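Local coordinates for protein ditrans,polycis-undecaprenyl-diphosphate synthase ((2E,6E)-farnesyl-diphosphate specific) (Acinetobacter baumannii, PDB 6ACS) that probably catalyses the magnesium-dependent condensation of eight isopentenyl diphosphates with farnesyl diphosphate, making undecaprenyl diphosphate, the lipid carrier precursor for bacterial cell-wall synthesis, at residues B[205-210]-B[221-226]; B[9-14]-B[242-247]; B[84-89]-B[113-118]; B[41-46]-B[89-94]. All coordinates share one frame; numbering follows the deposited sequence.

Contact 1: residues B[205-210]-B[221-226]. With IPA (isopropyl alcohol), chain G.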
loop_
_atom_site.group_PDB
_atom_site.type_symbol
_atom_site.label_atom_id
_atom_site.label_comp_id
_atom_site.label_asym_id
_atom_site.label_seq_id
_atom_site.Cartn_x
_atom_site.Cartn_y
_atom_site.Cartn_z
ATOM N N GLU B 205 -6.977 -2.733 6.800
ATOM C CA GLU B 205 -7.866 -1.622 7.121
ATOM C C GLU B 205 -7.027 -0.467 7.631
ATOM O O GLU B 205 -6.140 -0.658 8.458
ATOM C CB GLU B 205 -8.869 -2.010 8.207
ATOM C CG GLU B 205 -9.905 -3.028 7.733
ATOM C CD GLU B 205 -10.920 -2.377 6.796
ATOM O OE1 GLU B 205 -10.976 -1.123 6.746
ATOM O OE2 GLU B 205 -11.673 -3.113 6.131
ATOM N N LEU B 206 -7.345 0.737 7.180
ATOM C CA LEU B 206 -6.569 1.924 7.508
ATOM C C LEU B 206 -7.394 2.779 8.459
ATOM O O LEU B 206 -8.542 3.107 8.157
ATOM C CB LEU B 206 -6.215 2.703 6.243
ATOM C CG LEU B 206 -5.502 1.843 5.189
ATOM C CD1 LEU B 206 -5.207 2.682 3.973
ATOM C CD2 LEU B 206 -4.194 1.227 5.758
ATOM N N TYR B 207 -6.822 3.108 9.612
ATOM C CA TYR B 207 -7.518 3.861 10.645
ATOM C C TYR B 207 -6.749 5.147 10.894
ATOM O O TYR B 207 -5.590 5.100 11.315
ATOM C CB TYR B 207 -7.631 3.030 11.919
ATOM C CG TYR B 207 -8.328 3.754 13.046
ATOM C CD1 TYR B 207 -9.713 3.711 13.159
ATOM C CD2 TYR B 207 -7.606 4.462 14.003
ATOM C CE1 TYR B 207 -10.356 4.350 14.190
ATOM C CE2 TYR B 207 -8.246 5.107 15.043
ATOM C CZ TYR B 207 -9.622 5.050 15.121
ATOM O OH TYR B 207 -10.280 5.687 16.145
ATOM N N PHE B 208 -7.381 6.285 10.621
ATOM C CA PHE B 208 -6.743 7.585 10.778
ATOM C C PHE B 208 -7.364 8.327 11.956
ATOM O O PHE B 208 -8.586 8.305 12.130
ATOM C CB PHE B 208 -6.898 8.397 9.496
ATOM C CG PHE B 208 -6.229 7.758 8.303
ATOM C CD1 PHE B 208 -4.868 7.857 8.137
ATOM C CD2 PHE B 208 -6.963 7.009 7.393
ATOM C CE1 PHE B 208 -4.227 7.249 7.042
ATOM C CE2 PHE B 208 -6.331 6.398 6.303
ATOM C CZ PHE B 208 -4.975 6.522 6.132
ATOM N N THR B 209 -6.525 8.980 12.760
ATOM C CA THR B 209 -7.017 9.791 13.869
ATOM C C THR B 209 -6.255 11.102 13.937
ATOM O O THR B 209 -5.050 11.142 13.678
ATOM C CB THR B 209 -6.909 9.045 15.213
ATOM O OG1 THR B 209 -7.326 9.913 16.270
ATOM C CG2 THR B 209 -5.478 8.549 15.499
ATOM N N ASP B 210 -6.975 12.182 14.293
ATOM C CA ASP B 210 -6.345 13.474 14.541
ATOM C C ASP B 210 -5.526 13.488 15.822
ATOM O O ASP B 210 -4.712 14.400 16.003
ATOM C CB ASP B 210 -7.394 14.590 14.646
ATOM C CG ASP B 210 -8.049 14.915 13.326
ATOM O OD1 ASP B 210 -7.604 14.389 12.284
ATOM O OD2 ASP B 210 -9.022 15.704 13.342
ATOM N N PHE B 221 -6.994 3.240 21.433
ATOM C CA PHE B 221 -6.614 1.993 20.767
ATOM C C PHE B 221 -7.749 0.974 20.813
ATOM O O PHE B 221 -8.022 0.293 19.813
ATOM C CB PHE B 221 -5.334 1.442 21.402
ATOM C CG PHE B 221 -4.787 0.222 20.718
ATOM C CD1 PHE B 221 -4.269 0.318 19.435
ATOM C CD2 PHE B 221 -4.724 -0.993 21.375
ATOM C CE1 PHE B 221 -3.744 -0.807 18.790
ATOM C CE2 PHE B 221 -4.188 -2.121 20.759
ATOM C CZ PHE B 221 -3.702 -2.026 19.449
ATOM N N ASP B 222 -8.420 0.852 21.972
ATOM C CA ASP B 222 -9.573 -0.040 22.081
ATOM C C ASP B 222 -10.658 0.373 21.103
ATOM O O ASP B 222 -11.314 -0.476 20.481
ATOM C CB ASP B 222 -10.164 -0.010 23.497
ATOM C CG ASP B 222 -9.228 -0.570 24.569
ATOM O OD1 ASP B 222 -8.274 -1.302 24.244
ATOM O OD2 ASP B 222 -9.465 -0.238 25.756
ATOM N N HIS B 223 -10.894 1.681 20.987
ATOM C CA HIS B 223 -11.871 2.163 20.018
ATOM C C HIS B 223 -11.469 1.776 18.597
ATOM O O HIS B 223 -12.317 1.370 17.795
ATOM C CB HIS B 223 -12.028 3.680 20.154
ATOM C CG HIS B 223 -12.847 4.311 19.066
ATOM N ND1 HIS B 223 -14.211 4.144 18.962
ATOM C CD2 HIS B 223 -12.486 5.102 18.028
ATOM C CE1 HIS B 223 -14.657 4.809 17.912
ATOM N NE2 HIS B 223 -13.628 5.397 17.323
ATOM N N ALA B 224 -10.185 1.920 18.258
ATOM C CA ALA B 224 -9.743 1.577 16.906
ATOM C C ALA B 224 -9.965 0.093 16.622
ATOM O O ALA B 224 -10.388 -0.277 15.520
ATOM C CB ALA B 224 -8.266 1.932 16.717
ATOM N N LEU B 225 -9.674 -0.766 17.603
ATOM C CA LEU B 225 -9.927 -2.199 17.433
ATOM C C LEU B 225 -11.416 -2.475 17.263
ATOM O O LEU B 225 -11.811 -3.346 16.475
ATOM C CB LEU B 225 -9.354 -2.983 18.614
ATOM C CG LEU B 225 -7.835 -2.960 18.760
ATOM C CD1 LEU B 225 -7.386 -3.708 20.016
ATOM C CD2 LEU B 225 -7.227 -3.624 17.565
ATOM N N ASN B 226 -12.263 -1.737 17.987
ATOM C CA ASN B 226 -13.707 -1.916 17.836
ATOM C C ASN B 226 -14.173 -1.487 16.439
ATOM O O ASN B 226 -15.011 -2.156 15.803
ATOM C CB ASN B 226 -14.428 -1.117 18.921
ATOM C CG ASN B 226 -15.865 -1.535 19.085
ATOM O OD1 ASN B 226 -16.144 -2.657 19.500
ATOM N ND2 ASN B 226 -16.787 -0.645 18.750
HETATM C C1 IPA G . -14.158 5.639 13.306
HETATM C C2 IPA G . -13.280 6.881 13.382
HETATM C C3 IPA G . -12.231 6.836 12.275
HETATM O O2 IPA G . -12.655 6.926 14.646
#
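Strand 205-208, outermost in this chain's parallel sheet where the second subunit adjoins, forms a beta-alpha unit with helix 218-235, and Tyr207 joins them by reaching across to Ala224 and His223. The phenol extends from the strand with CG anti to the backbone N (chi1 179°), which carries the ring out to the helix. Ala224 CB lies over one face in a CH-pi contact, 3.7 Å from the ring centroid and 14° off the normal, displaced toward the rim so that Tyr207 CE2 is its nearest atom. His223 meets the far end of the phenol: its CD2, near the plane of the Tyr207 ring, comes within 3.0 Å of Tyr207 OH, the two side chains crossing at about a right angle. An isopropyl alcohol, probably from the crystallisation liquor, bridges the pair, its O2 bonding Tyr207 OH at 3.1 Å and His223 NE2 at 3.2 Å, in the plane of the imidazole. Within the sheet, Tyr207 is bonded through its backbone to Leu184 and Arg186 of strand 183-186. Arg192 of the second subunit forms a salt bridge with Glu205 of this chain, a predicted magnesium ligand, while Phe221 packs on Ile45 of helix 42-52.

Contact 2: residues B[9-14]-B[242-247]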
loop_
_atom_site.group_PDB
_atom_site.type_symbol
_atom_site.label_atom_id
_atom_site.label_comp_id
_atom_site.label_asym_id
_atom_site.label_seq_id
_atom_site.Cartn_x
_atom_site.Cartn_y
_atom_site.Cartn_z
ATOM N N LEU B 9 -10.695 -9.731 15.782
ATOM C CA LEU B 9 -9.443 -9.154 16.252
ATOM C C LEU B 9 -8.400 -9.192 15.146
ATOM O O LEU B 9 -8.324 -10.177 14.403
ATOM C CB LEU B 9 -8.918 -9.904 17.469
ATOM C CG LEU B 9 -9.632 -9.538 18.772
ATOM C CD1 LEU B 9 -9.397 -10.607 19.816
ATOM C CD2 LEU B 9 -9.107 -8.184 19.255
ATOM N N PRO B 10 -7.587 -8.157 14.986
ATOM C CA PRO B 10 -6.518 -8.223 13.977
ATOM C C PRO B 10 -5.414 -9.174 14.414
ATOM O O PRO B 10 -5.112 -9.304 15.606
ATOM C CB PRO B 10 -6.003 -6.779 13.900
ATOM C CG PRO B 10 -6.296 -6.208 15.256
ATOM C CD PRO B 10 -7.571 -6.902 15.752
ATOM N N GLN B 11 -4.792 -9.833 13.421
ATOM C CA GLN B 11 -3.614 -10.648 13.713
ATOM C C GLN B 11 -2.349 -9.807 13.784
ATOM O O GLN B 11 -1.392 -10.166 14.481
ATOM C CB GLN B 11 -3.409 -11.718 12.633
ATOM C CG GLN B 11 -4.670 -12.446 12.209
ATOM C CD GLN B 11 -4.521 -13.955 12.260
ATOM O OE1 GLN B 11 -5.517 -14.683 12.327
ATOM N NE2 GLN B 11 -3.282 -14.435 12.237
ATOM N N HIS B 12 -2.319 -8.714 13.038
ATOM C CA HIS B 12 -1.126 -7.889 12.919
ATOM C C HIS B 12 -1.576 -6.435 12.815
ATOM O O HIS B 12 -2.314 -6.049 11.893
ATOM C CB HIS B 12 -0.303 -8.339 11.708
ATOM C CG HIS B 12 1.029 -7.663 11.564
ATOM N ND1 HIS B 12 1.947 -8.071 10.620
ATOM C CD2 HIS B 12 1.595 -6.611 12.209
ATOM C CE1 HIS B 12 3.024 -7.303 10.692
ATOM N NE2 HIS B 12 2.833 -6.405 11.639
ATOM N N VAL B 13 -1.167 -5.650 13.809
ATOM C CA VAL B 13 -1.450 -4.221 13.882
ATOM C C VAL B 13 -0.167 -3.469 13.585
ATOM O O VAL B 13 0.901 -3.814 14.107
ATOM C CB VAL B 13 -1.978 -3.823 15.271
ATOM C CG1 VAL B 13 -2.176 -2.302 15.333
ATOM C CG2 VAL B 13 -3.265 -4.557 15.556
ATOM N N ALA B 14 -0.269 -2.432 12.760
ATOM C CA ALA B 14 0.854 -1.551 12.486
ATOM C C ALA B 14 0.462 -0.144 12.889
ATOM O O ALA B 14 -0.693 0.242 12.733
ATOM C CB ALA B 14 1.249 -1.578 11.008
ATOM N N ILE B 242 -8.943 -15.332 6.184
ATOM C CA ILE B 242 -9.788 -16.521 6.227
ATOM C C ILE B 242 -8.926 -17.778 6.287
ATOM O O ILE B 242 -9.207 -18.709 7.059
ATOM C CB ILE B 242 -10.744 -16.529 5.019
ATOM C CG1 ILE B 242 -11.755 -15.377 5.144
ATOM C CG2 ILE B 242 -11.445 -17.875 4.895
ATOM C CD1 ILE B 242 -12.533 -15.092 3.882
ATOM N N GLN B 243 -7.836 -17.807 5.511
ATOM C CA GLN B 243 -6.961 -18.977 5.548
ATOM C C GLN B 243 -6.194 -19.071 6.868
ATOM O O GLN B 243 -5.981 -20.173 7.392
ATOM C CB GLN B 243 -6.003 -18.957 4.358
ATOM C CG GLN B 243 -6.699 -19.016 2.996
ATOM C CD GLN B 243 -7.791 -20.088 2.913
ATOM O OE1 GLN B 243 -8.869 -19.845 2.366
ATOM N NE2 GLN B 243 -7.509 -21.280 3.444
ATOM N N GLN B 244 -5.774 -17.930 7.422
ATOM C CA GLN B 244 -5.132 -17.922 8.734
ATOM C C GLN B 244 -6.055 -18.492 9.796
ATOM O O GLN B 244 -5.617 -19.246 10.671
ATOM C CB GLN B 244 -4.727 -16.502 9.126
ATOM C CG GLN B 244 -3.538 -15.935 8.396
ATOM C CD GLN B 244 -3.450 -14.430 8.554
ATOM O OE1 GLN B 244 -4.294 -13.811 9.206
ATOM N NE2 GLN B 244 -2.432 -13.832 7.953
ATOM N N GLU B 245 -7.335 -18.121 9.747
ATOM C CA GLU B 245 -8.283 -18.610 10.741
ATOM C C GLU B 245 -8.544 -20.100 10.566
ATOM O O GLU B 245 -8.647 -20.833 11.558
ATOM C CB GLU B 245 -9.576 -17.799 10.667
ATOM C CG GLU B 245 -9.368 -16.341 11.070
ATOM C CD GLU B 245 -10.576 -15.458 10.811
ATOM O OE1 GLU B 245 -11.615 -15.972 10.342
ATOM O OE2 GLU B 245 -10.482 -14.241 11.078
ATOM N N LYS B 246 -8.639 -20.572 9.317
ATOM C CA LYS B 246 -8.728 -22.014 9.085
ATOM C C LYS B 246 -7.543 -22.743 9.713
ATOM O O LYS B 246 -7.714 -23.742 10.426
ATOM C CB LYS B 246 -8.804 -22.308 7.588
ATOM C CG LYS B 246 -10.184 -22.116 6.992
ATOM C CD LYS B 246 -10.166 -22.270 5.480
ATOM C CE LYS B 246 -11.537 -21.967 4.889
ATOM N NZ LYS B 246 -11.512 -21.932 3.400
ATOM N N ILE B 247 -6.332 -22.235 9.476
ATOM C CA ILE B 247 -5.139 -22.889 10.002
ATOM C C ILE B 247 -5.115 -22.850 11.526
ATOM O O ILE B 247 -4.780 -23.845 12.177
ATOM C CB ILE B 247 -3.877 -22.259 9.388
ATOM C CG1 ILE B 247 -3.694 -22.777 7.965
ATOM C CG2 ILE B 247 -2.648 -22.563 10.224
ATOM C CD1 ILE B 247 -3.852 -24.279 7.854
#
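Asp182 OD2 takes a hydrogen bond from the backbone N of Gln11, and a weak one from that of His12, fixing the short segment from which Gln11 stretches to Gln244 on the C-terminal helix. The two glutamine side chains slide past each other in opposite directions, with their amide planes 33° apart. The carbonyl oxygen of one thus comes to lie over the flat amide of the other: Gln244 OE1 is 3.1 Å from Gln11 CD, almost directly above that carbon. This is a polar approach through the face. Gln244 OE1 is also 3.3 Å from Gln11 NE2, but the angle is too poor for a bond, and its 3.5 Å separation from Gln11 OE1 sets one acceptor against another. Such a placement could bring the partly negative oxygen to the partly positive carbon, though Gln244 is poorly ordered and the detail deserves caution. Gln11 owes its posture to a bend at chi2 (-128°), whereas Gln244 runs extended beyond CG. Glu245 adds a marginal touch, its CG 4.4 Å from Gln11 OE1, while its carboxylate is engaged in a salt bridge with Lys237. Pro179, in a loop, touches both glutamines. The arrangement is that of a terminal helix laid beside an alpha/beta domain: helix 239-252, the last of the chain, rests on the surface just ahead of strand 12-17, the first strand in sequence, which lies inside the parallel sheet characteristic of the cis-prenyltransferases.

Contact 3: residues B[84-89]-B[113-118]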
loop_
_atom_site.group_PDB
_atom_site.type_symbol
_atom_site.label_atom_id
_atom_site.label_comp_id
_atom_site.label_asym_id
_atom_site.label_seq_id
_atom_site.Cartn_x
_atom_site.Cartn_y
_atom_site.Cartn_z
ATOM N N THR B 84 15.993 3.003 25.036
ATOM C CA THR B 84 14.649 2.439 25.049
ATOM C C THR B 84 14.675 0.930 24.819
ATOM O O THR B 84 13.922 0.184 25.461
ATOM C CB THR B 84 13.791 3.153 24.007
ATOM O OG1 THR B 84 13.815 4.569 24.269
ATOM C CG2 THR B 84 12.355 2.642 24.045
ATOM N N ILE B 85 15.528 0.458 23.908
ATOM C CA ILE B 85 15.678 -0.985 23.725
ATOM C C ILE B 85 16.126 -1.630 25.034
ATOM O O ILE B 85 15.591 -2.672 25.458
ATOM C CB ILE B 85 16.663 -1.283 22.577
ATOM C CG1 ILE B 85 16.108 -0.759 21.246
ATOM C CG2 ILE B 85 16.949 -2.772 22.494
ATOM C CD1 ILE B 85 17.097 -0.829 20.118
ATOM N N HIS B 86 17.124 -1.018 25.687
ATOM C CA HIS B 86 17.589 -1.525 26.978
ATOM C C HIS B 86 16.445 -1.605 27.978
ATOM O O HIS B 86 16.270 -2.620 28.661
ATOM C CB HIS B 86 18.697 -0.632 27.541
ATOM C CG HIS B 86 20.047 -0.877 26.943
ATOM N ND1 HIS B 86 20.637 -2.122 26.916
ATOM C CD2 HIS B 86 20.937 -0.027 26.376
ATOM C CE1 HIS B 86 21.825 -2.034 26.341
ATOM N NE2 HIS B 86 22.032 -0.772 26.006
ATOM N N GLU B 87 15.637 -0.544 28.053
ATOM C CA GLU B 87 14.541 -0.490 29.017
ATOM C C GLU B 87 13.452 -1.510 28.703
ATOM O O GLU B 87 12.782 -2.003 29.617
ATOM C CB GLU B 87 13.962 0.930 29.041
ATOM C CG GLU B 87 12.769 1.148 29.963
ATOM C CD GLU B 87 12.322 2.607 30.010
ATOM O OE1 GLU B 87 13.017 3.464 29.421
ATOM O OE2 GLU B 87 11.275 2.898 30.631
ATOM N N GLN B 88 13.271 -1.851 27.429
ATOM C CA GLN B 88 12.178 -2.734 27.039
ATOM C C GLN B 88 12.508 -4.220 27.143
ATOM O O GLN B 88 11.584 -5.030 27.298
ATOM C CB GLN B 88 11.720 -2.404 25.614
ATOM C CG GLN B 88 10.961 -1.085 25.512
ATOM C CD GLN B 88 9.627 -1.121 26.248
ATOM O OE1 GLN B 88 8.974 -2.162 26.319
ATOM N NE2 GLN B 88 9.226 0.015 26.809
ATOM N N ILE B 89 13.783 -4.611 27.031
ATOM C CA ILE B 89 14.116 -6.044 27.074
ATOM C C ILE B 89 13.456 -6.777 28.252
ATOM O O ILE B 89 12.836 -7.830 28.026
ATOM C CB ILE B 89 15.639 -6.238 27.020
ATOM C CG1 ILE B 89 16.154 -5.901 25.617
ATOM C CG2 ILE B 89 16.011 -7.658 27.416
ATOM C CD1 ILE B 89 17.656 -5.788 25.516
ATOM N N VAL B 113 23.529 -1.433 16.121
ATOM C CA VAL B 113 23.333 -2.692 15.408
ATOM C C VAL B 113 23.550 -3.872 16.345
ATOM O O VAL B 113 22.759 -4.826 16.370
ATOM C CB VAL B 113 24.261 -2.770 14.183
ATOM C CG1 VAL B 113 24.084 -4.111 13.487
ATOM C CG2 VAL B 113 23.980 -1.613 13.237
ATOM N N ALA B 114 24.628 -3.822 17.133
ATOM C CA ALA B 114 24.900 -4.894 18.084
ATOM C C ALA B 114 23.782 -5.009 19.112
ATOM O O ALA B 114 23.382 -6.120 19.483
ATOM C CB ALA B 114 26.250 -4.657 18.767
ATOM N N LEU B 115 23.254 -3.870 19.572
ATOM C CA LEU B 115 22.166 -3.907 20.537
ATOM C C LEU B 115 20.904 -4.507 19.928
ATOM O O LEU B 115 20.199 -5.272 20.593
ATOM C CB LEU B 115 21.900 -2.500 21.062
ATOM C CG LEU B 115 20.782 -2.343 22.091
ATOM C CD1 LEU B 115 20.980 -3.297 23.268
ATOM C CD2 LEU B 115 20.727 -0.907 22.566
ATOM N N MET B 116 20.603 -4.171 18.669
ATOM C CA MET B 116 19.467 -4.779 17.976
ATOM C C MET B 116 19.634 -6.290 17.860
ATOM O O MET B 116 18.688 -7.054 18.097
ATOM C CB MET B 116 19.305 -4.167 16.586
ATOM C CG MET B 116 18.901 -2.711 16.569
ATOM S SD MET B 116 18.866 -2.123 14.865
ATOM C CE MET B 116 17.950 -0.594 15.055
ATOM N N GLU B 117 20.826 -6.739 17.451
ATOM C CA GLU B 117 21.063 -8.177 17.342
ATOM C C GLU B 117 20.906 -8.866 18.694
ATOM O O GLU B 117 20.292 -9.941 18.793
ATOM C CB GLU B 117 22.451 -8.423 16.757
ATOM C CG GLU B 117 22.562 -7.921 15.339
ATOM C CD GLU B 117 23.991 -7.847 14.846
ATOM O OE1 GLU B 117 24.925 -7.873 15.678
ATOM O OE2 GLU B 117 24.180 -7.745 13.620
ATOM N N ASP B 118 21.438 -8.246 19.748
ATOM C CA ASP B 118 21.336 -8.805 21.090
ATOM C C ASP B 118 19.886 -8.872 21.554
ATOM O O ASP B 118 19.469 -9.866 22.156
ATOM C CB ASP B 118 22.176 -7.974 22.063
ATOM C CG ASP B 118 23.665 -8.026 21.751
ATOM O OD1 ASP B 118 24.096 -8.927 21.000
ATOM O OD2 ASP B 118 24.406 -7.160 22.267
#
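Leu115 directs its branch at the neighbouring helix through a first torsion that sets CG opposite the backbone N, followed by a chi2 of 53° that turns both methyls to the His86 ring, with CG beside Ile85. In Ile85 it is the CG2 methyl that stands anti to the backbone N, and that methyl comes 3.9 Å from Leu115 CG as the two side chains pass in opposite directions. His86 presents a ring face: Leu115 CD2 lies 4.0 Å from the imidazole centroid, 24° off the normal, a CH-pi contact shifted toward the rim. The other methyl, Leu115 CD1, closes to 3.4 Å from His86 CE1. The axes of segments 84-89 and 113-118 run nearly parallel, at 16°, and approach to 10.7 Å. Helix 71-95 connects strand 56-61 to strand 97-102, and helix 110-123 connects strand 97-102 to strand 129-134; the two helices meet beside strand 97-102, the outermost on that side within the chain. Deeper toward the sheet, Ile85 CD1 approaches Met116 CG at 4.4 Å, although the CB of Met116 points away from helix 71-95. Phe101 of strand 97-102 packs against both Ile85 and Met116, and Ile85 also touches Leu112 and Ala119 along helix 110-123. His86 lies at the solvent-facing border, with Leu115 buried behind it.

Contact 4: residues B[41-46]-B[89-94]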
loop_
_atom_site.group_PDB
_atom_site.type_symbol
_atom_site.label_atom_id
_atom_site.label_comp_id
_atom_site.label_asym_id
_atom_site.label_seq_id
_atom_site.Cartn_x
_atom_site.Cartn_y
_atom_site.Cartn_z
ATOM N N VAL B 41 3.934 5.910 25.899
ATOM C CA VAL B 41 2.653 5.740 25.212
ATOM C C VAL B 41 2.488 4.315 24.700
ATOM O O VAL B 41 1.377 3.774 24.693
ATOM C CB VAL B 41 2.518 6.771 24.071
ATOM C CG1 VAL B 41 1.235 6.551 23.286
ATOM C CG2 VAL B 41 2.534 8.181 24.635
ATOM N N LEU B 42 3.586 3.704 24.244
ATOM C CA LEU B 42 3.498 2.420 23.554
ATOM C C LEU B 42 3.225 1.256 24.509
ATOM O O LEU B 42 2.566 0.291 24.113
ATOM C CB LEU B 42 4.778 2.176 22.748
ATOM C CG LEU B 42 4.824 0.970 21.801
ATOM C CD1 LEU B 42 3.659 1.035 20.823
ATOM C CD2 LEU B 42 6.133 0.944 21.029
ATOM N N ASP B 43 3.709 1.320 25.756
ATOM C CA ASP B 43 3.616 0.163 26.649
ATOM C C ASP B 43 2.191 -0.335 26.886
ATOM O O ASP B 43 1.974 -1.561 26.825
ATOM C CB ASP B 43 4.301 0.486 27.982
ATOM C CG ASP B 43 5.808 0.524 27.868
ATOM O OD1 ASP B 43 6.355 0.028 26.858
ATOM O OD2 ASP B 43 6.444 1.061 28.798
ATOM N N PRO B 44 1.200 0.516 27.199
ATOM C CA PRO B 44 -0.169 -0.004 27.371
ATOM C C PRO B 44 -0.721 -0.624 26.108
ATOM O O PRO B 44 -1.522 -1.569 26.185
ATOM C CB PRO B 44 -0.980 1.240 27.766
ATOM C CG PRO B 44 0.022 2.247 28.202
ATOM C CD PRO B 44 1.271 1.966 27.457
ATOM N N ILE B 45 -0.296 -0.117 24.945
ATOM C CA ILE B 45 -0.741 -0.651 23.661
ATOM C C ILE B 45 -0.185 -2.052 23.457
ATOM O O ILE B 45 -0.904 -2.984 23.065
ATOM C CB ILE B 45 -0.298 0.287 22.523
ATOM C CG1 ILE B 45 -0.824 1.709 22.752
ATOM C CG2 ILE B 45 -0.660 -0.293 21.141
ATOM C CD1 ILE B 45 -2.269 1.810 22.897
ATOM N N VAL B 46 1.117 -2.210 23.705
ATOM C CA VAL B 46 1.746 -3.522 23.624
ATOM C C VAL B 46 1.036 -4.511 24.539
ATOM O O VAL B 46 0.747 -5.657 24.155
ATOM C CB VAL B 46 3.239 -3.407 23.972
ATOM C CG1 VAL B 46 3.847 -4.781 24.103
ATOM C CG2 VAL B 46 3.967 -2.555 22.925
ATOM N N ILE B 89 13.783 -4.611 27.031
ATOM C CA ILE B 89 14.116 -6.044 27.074
ATOM C C ILE B 89 13.456 -6.777 28.252
ATOM O O ILE B 89 12.836 -7.830 28.026
ATOM C CB ILE B 89 15.639 -6.238 27.020
ATOM C CG1 ILE B 89 16.154 -5.901 25.617
ATOM C CG2 ILE B 89 16.011 -7.658 27.416
ATOM C CD1 ILE B 89 17.656 -5.788 25.516
ATOM N N PRO B 90 13.538 -6.292 29.502
ATOM C CA PRO B 90 12.889 -7.034 30.601
ATOM C C PRO B 90 11.379 -7.121 30.470
ATOM O O PRO B 90 10.792 -8.145 30.842
ATOM C CB PRO B 90 13.291 -6.233 31.851
ATOM C CG PRO B 90 14.497 -5.471 31.451
ATOM C CD PRO B 90 14.278 -5.124 30.013
ATOM N N ARG B 91 10.730 -6.077 29.949
ATOM C CA ARG B 91 9.291 -6.150 29.713
ATOM C C ARG B 91 8.966 -7.206 28.665
ATOM O O ARG B 91 7.971 -7.937 28.785
ATOM C CB ARG B 91 8.757 -4.780 29.286
ATOM C CG ARG B 91 8.657 -3.765 30.422
ATOM C CD ARG B 91 8.216 -2.400 29.912
ATOM N NE ARG B 91 7.259 -2.513 28.816
ATOM C CZ ARG B 91 5.945 -2.633 28.979
ATOM N NH1 ARG B 91 5.428 -2.655 30.201
ATOM N NH2 ARG B 91 5.149 -2.733 27.920
ATOM N N MET B 92 9.802 -7.298 27.626
ATOM C CA MET B 92 9.602 -8.313 26.604
ATOM C C MET B 92 9.683 -9.702 27.207
ATOM O O MET B 92 8.888 -10.587 26.869
ATOM C CB MET B 92 10.652 -8.146 25.512
ATOM C CG MET B 92 10.621 -6.794 24.838
ATOM S SD MET B 92 9.036 -6.425 24.056
ATOM C CE MET B 92 8.372 -5.145 25.121
ATOM N N LYS B 93 10.635 -9.908 28.114
ATOM C CA LYS B 93 10.704 -11.182 28.821
ATOM C C LYS B 93 9.443 -11.420 29.647
ATOM O O LYS B 93 8.868 -12.514 29.626
ATOM C CB LYS B 93 11.956 -11.207 29.695
ATOM C CG LYS B 93 13.243 -11.208 28.873
ATOM C CD LYS B 93 14.483 -11.328 29.745
ATOM C CE LYS B 93 15.712 -11.679 28.915
ATOM N NZ LYS B 93 16.973 -11.568 29.705
ATOM N N LYS B 94 8.990 -10.393 30.372
ATOM C CA LYS B 94 7.814 -10.536 31.229
ATOM C C LYS B 94 6.576 -10.958 30.445
ATOM O O LYS B 94 5.790 -11.790 30.914
ATOM C CB LYS B 94 7.534 -9.229 31.968
ATOM C CG LYS B 94 6.271 -9.281 32.823
ATOM C CD LYS B 94 5.976 -7.951 33.507
ATOM C CE LYS B 94 4.682 -8.024 34.311
ATOM N NZ LYS B 94 4.374 -6.745 35.011
#
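The carboxylate of Asp43 lies stacked on the guanidinium of Arg91, the two planes 27° apart and Asp43 CG 3.2 Å above the plane of the arginine group, offset toward its rim. The pair is a salt bridge by charge alone: Asp43 OD1 is 3.2 Å from Arg91 NH2 and 3.3 Å from Arg91 NE, yet it sits well out of the guanidinium plane, where no N-H is aimed at it. The arginine spends its N-H groups elsewhere, NH1 in a salt bridge with Glu47 and NE in a hydrogen bond to Gln88 OE1. Gln88 in turn gives its NE2 to Asp43 OD1, and so ties both members of the stack to a single amide. Those bonds around its edge should fix the rotation of the guanidinium, keeping a face turned to Asp43. After an extended CB-CG bond in Arg91, a bend at chi3 (35°) turns the flat group over the aspartate. Val46 approaches differently, with its CB near the guanidinium plane and 4.4 Å from Arg91 NH2, so that an aliphatic side borders the charged group. Helix 71-95 is kinked here, the N atoms of Pro90 and Arg91 having no bond to the preceding turn. The contact spans helices 42-52 and 71-95, which in relatives help wall the hydrophobic tunnel for the growing prenyl chain; on the sheet side Val46 and Met92 both touch Ile97 of strand 97-102, and Pro44 and Ile45 lean on helix 218-235.

The chemistry of the four contacts broadly varies with their depth in an alpha/beta fold. Contacts 1 and 3 are largely buried and rely on CH-pi and aliphatic packing, though on opposite sides of the chain's centre, and contact 1 has an exposed rim where His223 and an alcohol add a polar bridge. Contact 4 is partly buried and charged, and contact 2 is a polar meeting at the surface. Helix 71-95 serves both contacts 3 and 4, which share Ile89 and are linked by Gln88 of segment 84-89. Phe221 connects contact 1 to contact 4 through Ile45, and to contact 2 through Val13. Contact 2 joins segments near the two ends of the modelled chain and encloses the other three.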